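Local coordinates for protein rhamnonate dehydratase (Gibberella zeae PH-1, PDB 3FXG) that probably dehydrates rhamnonate, a sugar acid, in a magnesium-dependent reaction as a member of the enolase superfamily, at residues C168-M179 with L347-V356. Residues are numbered along the deposited sequence; the frame is centred on the assembly and turned at random.
Sequences CTGPEPTAAKAM and LANSPDGKSV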
loop_
_atom_site.group_PDB
_atom_site.type_symbol
_atom_site.label_atom_id
_atom_site.label_comp_id
_atom_site.label_asym_id
_atom_site.label_seq_id
_atom_site.Cartn_x
_atom_site.Cartn_y
_atom_site.Cartn_z
ATOM N N CYS A 168 -38.622 9.828 4.062
ATOM C CA CYS A 168 -38.971 11.212 3.787
ATOM C C CYS A 168 -37.933 12.219 4.254
ATOM O O CYS A 168 -37.522 12.202 5.416
ATOM C CB CYS A 168 -40.325 11.524 4.433
ATOM S SG CYS A 168 -40.971 13.167 4.087
ATOM N N THR A 169 -37.517 13.093 3.342
ATOM C CA THR A 169 -36.538 14.130 3.658
ATOM C C THR A 169 -37.283 15.423 3.967
ATOM O O THR A 169 -38.026 15.938 3.131
ATOM C CB THR A 169 -35.572 14.382 2.482
ATOM O OG1 THR A 169 -34.906 13.160 2.144
ATOM C CG2 THR A 169 -34.534 15.432 2.856
ATOM N N GLY A 170 -37.085 15.938 5.175
ATOM C CA GLY A 170 -37.760 17.162 5.569
ATOM C C GLY A 170 -37.540 17.498 7.031
ATOM O O GLY A 170 -36.953 16.715 7.773
ATOM N N PRO A 171 -38.025 18.662 7.482
ATOM C CA PRO A 171 -37.866 19.097 8.870
ATOM C C PRO A 171 -38.765 18.426 9.907
ATOM O O PRO A 171 -38.572 18.621 11.107
ATOM C CB PRO A 171 -38.125 20.594 8.778
ATOM C CG PRO A 171 -39.205 20.656 7.758
ATOM C CD PRO A 171 -38.708 19.697 6.686
ATOM N N GLU A 172 -39.736 17.637 9.463
ATOM C CA GLU A 172 -40.649 16.994 10.408
ATOM C C GLU A 172 -40.695 15.470 10.311
ATOM O O GLU A 172 -41.604 14.906 9.708
ATOM C CB GLU A 172 -42.063 17.554 10.217
ATOM C CG GLU A 172 -42.189 19.067 10.404
ATOM C CD GLU A 172 -41.955 19.513 11.837
ATOM O OE1 GLU A 172 -42.120 18.686 12.758
ATOM O OE2 GLU A 172 -41.622 20.698 12.046
ATOM N N PRO A 173 -39.719 14.782 10.923
ATOM C CA PRO A 173 -39.708 13.317 10.869
ATOM C C PRO A 173 -40.938 12.648 11.487
ATOM O O PRO A 173 -41.260 11.518 11.131
ATOM C CB PRO A 173 -38.404 12.951 11.579
ATOM C CG PRO A 173 -38.188 14.092 12.516
ATOM C CD PRO A 173 -38.563 15.288 11.680
ATOM N N THR A 174 -41.624 13.327 12.408
ATOM C CA THR A 174 -42.823 12.737 13.008
ATOM C C THR A 174 -43.905 12.615 11.937
ATOM O O THR A 174 -44.731 11.706 11.977
ATOM C CB THR A 174 -43.383 13.580 14.193
ATOM O OG1 THR A 174 -43.587 14.934 13.775
ATOM C CG2 THR A 174 -42.426 13.546 15.382
ATOM N N ALA A 175 -43.890 13.533 10.975
ATOM C CA ALA A 175 -44.860 13.512 9.883
ATOM C C ALA A 175 -44.526 12.362 8.936
ATOM O O ALA A 175 -45.414 11.651 8.466
ATOM C CB ALA A 175 -44.838 14.837 9.133
ATOM N N ALA A 176 -43.239 12.180 8.661
ATOM C CA ALA A 176 -42.799 11.100 7.789
ATOM C C ALA A 176 -43.261 9.773 8.388
ATOM O O ALA A 176 -43.817 8.917 7.697
ATOM C CB ALA A 176 -41.280 11.117 7.664
ATOM N N LYS A 177 -43.038 9.615 9.687
ATOM C CA LYS A 177 -43.433 8.400 10.383
ATOM C C LYS A 177 -44.947 8.190 10.286
ATOM O O LYS A 177 -45.413 7.094 9.978
ATOM C CB LYS A 177 -43.006 8.492 11.849
ATOM C CG LYS A 177 -43.384 7.300 12.710
ATOM C CD LYS A 177 -42.924 7.525 14.143
ATOM C CE LYS A 177 -43.302 6.369 15.049
ATOM N NZ LYS A 177 -42.863 6.643 16.444
ATOM N N ALA A 178 -45.707 9.249 10.539
ATOM C CA ALA A 178 -47.164 9.176 10.494
ATOM C C ALA A 178 -47.701 8.851 9.100
ATOM O O ALA A 178 -48.689 8.127 8.963
ATOM C CB ALA A 178 -47.766 10.493 10.991
HETATM N N MSE A 179 -47.045 9.378 8.070
HETATM C CA MSE A 179 -47.478 9.149 6.695
HETATM C C MSE A 179 -47.113 7.786 6.118
HETATM O O MSE A 179 -47.544 7.443 5.017
HETATM C CB MSE A 179 -46.941 10.251 5.782
HETATM C CG MSE A 179 -47.491 11.629 6.107
HETATM SE SE MSE A 179 -47.035 12.935 4.765
HETATM C CE MSE A 179 -45.317 13.490 5.464
ATOM N N LEU A 347 -38.397 14.068 -1.305
ATOM C CA LEU A 347 -38.095 15.348 -0.688
ATOM C C LEU A 347 -39.408 16.060 -0.399
ATOM O O LEU A 347 -40.084 16.513 -1.321
ATOM C CB LEU A 347 -37.223 16.178 -1.637
ATOM C CG LEU A 347 -36.578 17.476 -1.143
ATOM C CD1 LEU A 347 -35.609 17.989 -2.204
ATOM C CD2 LEU A 347 -37.646 18.515 -0.846
ATOM N N ALA A 348 -39.773 16.142 0.879
ATOM C CA ALA A 348 -41.013 16.804 1.279
ATOM C C ALA A 348 -41.059 18.190 0.650
ATOM O O ALA A 348 -40.292 19.077 1.018
ATOM C CB ALA A 348 -41.089 16.914 2.795
ATOM N N ASN A 349 -41.964 18.373 -0.301
ATOM C CA ASN A 349 -42.072 19.648 -0.988
ATOM C C ASN A 349 -43.137 20.577 -0.412
ATOM O O ASN A 349 -43.431 21.624 -0.985
ATOM C CB ASN A 349 -42.317 19.402 -2.473
ATOM C CG ASN A 349 -43.562 18.603 -2.724
ATOM O OD1 ASN A 349 -43.784 17.563 -2.099
ATOM N ND2 ASN A 349 -44.386 19.077 -3.647
ATOM N N SER A 350 -43.724 20.192 0.716
ATOM C CA SER A 350 -44.710 21.045 1.360
ATOM C C SER A 350 -43.882 22.064 2.138
ATOM O O SER A 350 -42.865 21.717 2.734
ATOM C CB SER A 350 -45.597 20.235 2.308
ATOM O OG SER A 350 -44.825 19.501 3.241
ATOM N N PRO A 351 -44.298 23.337 2.135
ATOM C CA PRO A 351 -43.553 24.376 2.854
ATOM C C PRO A 351 -43.172 24.055 4.302
ATOM O O PRO A 351 -42.126 24.498 4.780
ATOM C CB PRO A 351 -44.462 25.601 2.735
ATOM C CG PRO A 351 -45.829 25.005 2.571
ATOM C CD PRO A 351 -45.574 23.865 1.628
ATOM N N ASP A 352 -44.008 23.286 4.996
ATOM C CA ASP A 352 -43.725 22.927 6.385
ATOM C C ASP A 352 -43.202 21.499 6.534
ATOM O O ASP A 352 -42.901 21.055 7.644
ATOM C CB ASP A 352 -44.976 23.096 7.250
ATOM C CG ASP A 352 -46.151 22.270 6.756
ATOM O OD1 ASP A 352 -45.949 21.372 5.912
ATOM O OD2 ASP A 352 -47.282 22.514 7.226
ATOM N N GLY A 353 -43.105 20.786 5.416
ATOM C CA GLY A 353 -42.616 19.418 5.435
ATOM C C GLY A 353 -43.526 18.427 6.141
ATOM O O GLY A 353 -43.076 17.360 6.557
ATOM N N LYS A 354 -44.807 18.758 6.264
ATOM C CA LYS A 354 -45.744 17.867 6.943
ATOM C C LYS A 354 -46.669 17.099 6.002
ATOM O O LYS A 354 -47.500 16.314 6.452
ATOM C CB LYS A 354 -46.574 18.664 7.955
ATOM C CG LYS A 354 -45.723 19.356 9.015
ATOM C CD LYS A 354 -46.570 20.040 10.076
ATOM C CE LYS A 354 -45.685 20.683 11.136
ATOM N NZ LYS A 354 -46.476 21.334 12.220
ATOM N N SER A 355 -46.524 17.320 4.701
ATOM C CA SER A 355 -47.353 16.627 3.722
ATOM C C SER A 355 -46.576 16.418 2.433
ATOM O O SER A 355 -45.548 17.053 2.214
ATOM C CB SER A 355 -48.628 17.428 3.437
ATOM O OG SER A 355 -48.319 18.705 2.912
ATOM N N VAL A 356 -47.066 15.521 1.586
ATOM C CA VAL A 356 -46.398 15.232 0.324
ATOM C C VAL A 356 -47.136 15.858 -0.852
ATOM O O VAL A 356 -48.346 15.685 -1.006
ATOM C CB VAL A 356 -46.278 13.704 0.086
ATOM C CG1 VAL A 356 -45.541 13.052 1.247
ATOM C CG2 VAL A 356 -47.653 13.087 -0.066
HETATM O O HOH W 1 -40.549 16.465 6.965
HETATM O O HOH W 2 -42.282 22.374 9.944
HETATM O O HOH W 3 -43.808 21.549 13.952
#
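The first and last parallel strands of the enolase-type barrel, 163-169 and 344-347, meet where T169 lies level with L347, and their ladder ends in a hydrogen bond from A348 N to T169 O (2.9 Å). Beside this bond, A348 CB presses close to T169 O and rests 4.0 Å from C168 SG. SG is anti to the backbone N (chi1 -176°), which turns the sulfur to the A348 methyl. T169 OG1 is hydrogen-bonded to E345 OE2, and the T169 side chain lies about 6 Å from the magnesium ion held by D222, E248 and E275.

Past the strands, both segments run into loops of this modified TIM barrel, and 347-356 runs along helix 173-179. A type I turn from S350 to G353, with K354 N hydrogen-bonded to D352 OD1 in an Asx turn, sets G353 CA beside P171 CD. A water links the two segments, accepting from E172 N and donating to G353 O (2.7 Å). E172 occupies the N-cap position; its side chain, bent at chi2 (-68°), passes D352 O and crosses the extended K354 chain, CG against CG at 3.8 Å. The charged ends stay 4.9 Å apart, OE2 to NZ, and are joined through a second water, while a third donates to both OE2 and D352 O.

Further along the helix the A175 methyl sits on K354 CA. One turn later selenomethionine M179 lays its CE over K354 O (3.7 Å) and brings SE tip to tip with V356 CG1 (3.8 Å), V356 itself also packing on I369 and T371.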